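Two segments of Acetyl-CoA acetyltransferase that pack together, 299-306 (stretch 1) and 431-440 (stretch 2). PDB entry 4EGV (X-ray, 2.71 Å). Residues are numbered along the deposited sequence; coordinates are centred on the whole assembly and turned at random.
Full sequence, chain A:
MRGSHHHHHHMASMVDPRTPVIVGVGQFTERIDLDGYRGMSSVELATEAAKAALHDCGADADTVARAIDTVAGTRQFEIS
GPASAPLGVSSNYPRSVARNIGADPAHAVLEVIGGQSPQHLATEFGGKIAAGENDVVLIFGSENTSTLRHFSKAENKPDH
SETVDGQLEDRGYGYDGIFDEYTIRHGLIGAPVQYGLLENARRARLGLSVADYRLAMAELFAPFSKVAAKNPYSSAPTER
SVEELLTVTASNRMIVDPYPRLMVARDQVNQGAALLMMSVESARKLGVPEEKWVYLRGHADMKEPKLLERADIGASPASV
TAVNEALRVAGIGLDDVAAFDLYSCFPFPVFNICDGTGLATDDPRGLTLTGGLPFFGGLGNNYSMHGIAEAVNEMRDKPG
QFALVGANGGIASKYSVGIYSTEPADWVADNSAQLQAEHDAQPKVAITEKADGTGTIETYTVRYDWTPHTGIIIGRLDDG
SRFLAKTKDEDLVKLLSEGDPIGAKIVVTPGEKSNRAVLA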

# COMPACT_ATOMS: atom_id res chain seq x y z
N HIS A 299 7.49 4.31 13.49
CA HIS A 299 6.17 4.31 12.92
C HIS A 299 5.78 5.70 12.54
O HIS A 299 6.28 6.63 13.12
N ALA A 300 4.92 5.84 11.52
CA ALA A 300 4.21 7.07 11.20
C ALA A 300 3.00 6.76 10.33
O ALA A 300 2.98 5.76 9.65
N ASP A 301 1.97 7.59 10.42
CA ASP A 301 0.79 7.50 9.57
C ASP A 301 0.50 8.86 8.90
O ASP A 301 0.25 9.85 9.58
N MSE A 302 0.53 8.90 7.58
CA MSE A 302 0.25 10.12 6.86
C MSE A 302 -0.91 10.01 5.90
O MSE A 302 -1.34 8.92 5.57
N LYS A 303 -1.44 11.15 5.47
CA LYS A 303 -2.60 11.20 4.58
C LYS A 303 -2.50 12.36 3.60
O LYS A 303 -2.14 13.45 3.99
N GLU A 304 -2.82 12.11 2.32
CA GLU A 304 -2.94 13.17 1.29
C GLU A 304 -4.34 13.79 1.20
O GLU A 304 -5.31 13.22 1.70
N PRO A 305 -4.45 14.99 0.59
CA PRO A 305 -5.76 15.55 0.25
C PRO A 305 -6.27 14.92 -1.04
O PRO A 305 -5.51 14.22 -1.69
N LYS A 306 -7.53 15.15 -1.42
CA LYS A 306 -8.08 14.51 -2.63
C LYS A 306 -7.21 14.78 -3.81
O LYS A 306 -6.56 15.79 -3.89
N ASN A 431 5.23 11.89 15.84
CA ASN A 431 4.80 13.23 15.56
C ASN A 431 3.87 13.39 14.35
O ASN A 431 3.85 14.43 13.72
N SER A 432 3.07 12.37 14.06
CA SER A 432 2.24 12.37 12.88
C SER A 432 1.19 13.45 12.89
O SER A 432 0.95 14.07 11.89
N ALA A 433 0.57 13.66 14.04
CA ALA A 433 -0.52 14.62 14.18
C ALA A 433 -0.11 16.05 13.78
O ALA A 433 -0.79 16.72 13.02
N GLN A 434 1.03 16.49 14.29
CA GLN A 434 1.61 17.79 13.98
C GLN A 434 2.19 17.86 12.54
O GLN A 434 2.08 18.88 11.89
N LEU A 435 2.79 16.78 12.05
CA LEU A 435 3.20 16.67 10.64
C LEU A 435 2.03 16.65 9.63
O LEU A 435 2.19 17.14 8.52
N GLN A 436 0.90 16.05 10.00
CA GLN A 436 -0.32 16.08 9.23
C GLN A 436 -0.92 17.50 9.15
O GLN A 436 -1.35 17.93 8.10
N ALA A 437 -0.96 18.22 10.28
CA ALA A 437 -1.53 19.56 10.30
C ALA A 437 -0.69 20.55 9.49
O ALA A 437 -1.23 21.51 8.91
N GLU A 438 0.62 20.31 9.43
CA GLU A 438 1.50 21.10 8.57
C GLU A 438 1.21 20.88 7.10
O GLU A 438 1.13 21.82 6.34
N HIS A 439 1.05 19.62 6.70
CA HIS A 439 0.73 19.27 5.33
C HIS A 439 -0.68 19.70 4.95
O HIS A 439 -0.93 20.01 3.80
N ASP A 440 -1.60 19.72 5.91
CA ASP A 440 -2.98 20.16 5.69
C ASP A 440 -3.04 21.66 5.47
O ASP A 440 -3.99 22.16 4.87

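Strand 299-303 and helix 432-440 run in nearly the same direction, their axes crossing at -25° and approaching to 8.3 Å, so successive helical turns meet every second residue of stretch 1: S432 lies by A300, Q436 by M302 and H439 by E304. S432, L435 and H439 direct their CA-to-CB bonds toward the strand, whereas A433 and A437 point away. In the m rotamer (chi1 -73°), S432 brings OG to the strand backbone, where D301 N donates a nearly straight hydrogen bond to S432 OG (3.2 Å, 167°); the same oxygen lies 3.7 Å from A300 CB. M302, a selenomethionine, starts sideways, but its three m torsions bring its end nearer the helix: M302 SE lies 4.0 Å from L435 CB and M302 CE 3.6 Å from L435 O. L435 is m,t and offers its CB to this contact. Q436 also starts sideways; chi1 t and chi2 p carry its amide to the K303 backbone, though the amide is probably flipped in the model, leaving its polar pairing open. H439, chi1 t, sets its ring beside E304 and P305, just past the end of the strand. E304 points away at CB, yet its m,m conformation returns the carboxylate, placing E304 OE1 3.2 Å from H439 CE1; P305 CD, 3.7 Å from H439 CE1, also meets the ring edge. K303 touches Q436 near its base while its end leads away.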

# COMPACT_ATOMS: atom_id res chain seq x y z
CB HIS A 299 5.18 3.73 13.93
CG HIS A 299 5.52 4.05 15.35
ND1 HIS A 299 5.01 5.14 16.02
CD2 HIS A 299 6.31 3.40 16.24
CE1 HIS A 299 5.48 5.15 17.25
NE2 HIS A 299 6.29 4.12 17.41
CB ALA A 300 5.12 8.08 10.55
CB ASP A 301 -0.45 7.00 10.36
CG ASP A 301 -0.19 5.74 11.23
OD1 ASP A 301 0.17 4.66 10.70
OD2 ASP A 301 -0.37 5.82 12.46
CB MSE A 302 1.50 10.61 6.14
CG MSE A 302 2.61 11.10 7.09
SE MSE A 302 2.16 12.68 8.18
CE MSE A 302 1.74 13.98 6.77
CB LYS A 303 -3.87 11.34 5.42
CG LYS A 303 -5.14 11.58 4.60
CD LYS A 303 -6.33 11.92 5.50
CE LYS A 303 -6.57 10.72 6.44
NZ LYS A 303 -7.13 11.04 7.79
CB GLU A 304 -2.54 12.63 -0.06
CG GLU A 304 -1.11 12.15 -0.14
CD GLU A 304 -0.07 13.28 -0.41
OE1 GLU A 304 -0.43 14.47 -0.62
OE2 GLU A 304 1.14 12.97 -0.41
CB PRO A 305 -5.46 17.04 0.07
CG PRO A 305 -3.99 17.12 -0.24
CD PRO A 305 -3.36 15.98 0.46
CB LYS A 306 -9.51 14.92 -2.99
CG LYS A 306 -10.09 16.08 -2.25
CD LYS A 306 -11.61 16.13 -2.41
CE LYS A 306 -12.27 16.12 -1.03
NZ LYS A 306 -13.55 15.37 -1.04
CB ASN A 431 6.05 14.09 15.37
CG ASN A 431 5.83 15.50 15.81
OD1 ASN A 431 5.24 15.75 16.86
ND2 ASN A 431 6.29 16.44 15.00
CB SER A 432 1.56 11.02 12.71
OG SER A 432 2.50 10.07 12.30
CB ALA A 433 -1.08 14.56 15.59
CB GLN A 434 2.64 18.19 15.07
CG GLN A 434 3.43 19.52 14.88
CD GLN A 434 2.56 20.82 14.86
OE1 GLN A 434 1.57 20.92 15.57
NE2 GLN A 434 2.97 21.79 14.04
CB LEU A 435 4.08 15.45 10.42
CG LEU A 435 5.50 15.59 10.93
CD1 LEU A 435 6.30 14.31 11.00
CD2 LEU A 435 6.29 16.77 10.41
CB GLN A 436 -1.33 15.09 9.84
CG GLN A 436 -2.55 14.78 8.97
CD GLN A 436 -2.15 14.14 7.64
OE1 GLN A 436 -2.23 14.77 6.59
NE2 GLN A 436 -1.69 12.88 7.69
CB ALA A 437 -1.76 20.04 11.72
CB GLU A 438 2.97 20.81 8.84
CG GLU A 438 3.68 21.92 9.61
CD GLU A 438 4.87 21.40 10.43
OE1 GLU A 438 5.77 20.74 9.86
OE2 GLU A 438 4.89 21.66 11.65
CB HIS A 439 0.94 17.77 5.08
CG HIS A 439 0.91 17.39 3.64
ND1 HIS A 439 -0.17 16.76 3.06
CD2 HIS A 439 1.82 17.56 2.65
CE1 HIS A 439 0.07 16.57 1.78
NE2 HIS A 439 1.27 17.04 1.50
CB ASP A 440 -3.90 19.79 6.86
CG ASP A 440 -4.32 18.32 6.85
OD1 ASP A 440 -4.16 17.67 5.81
OD2 ASP A 440 -4.82 17.82 7.89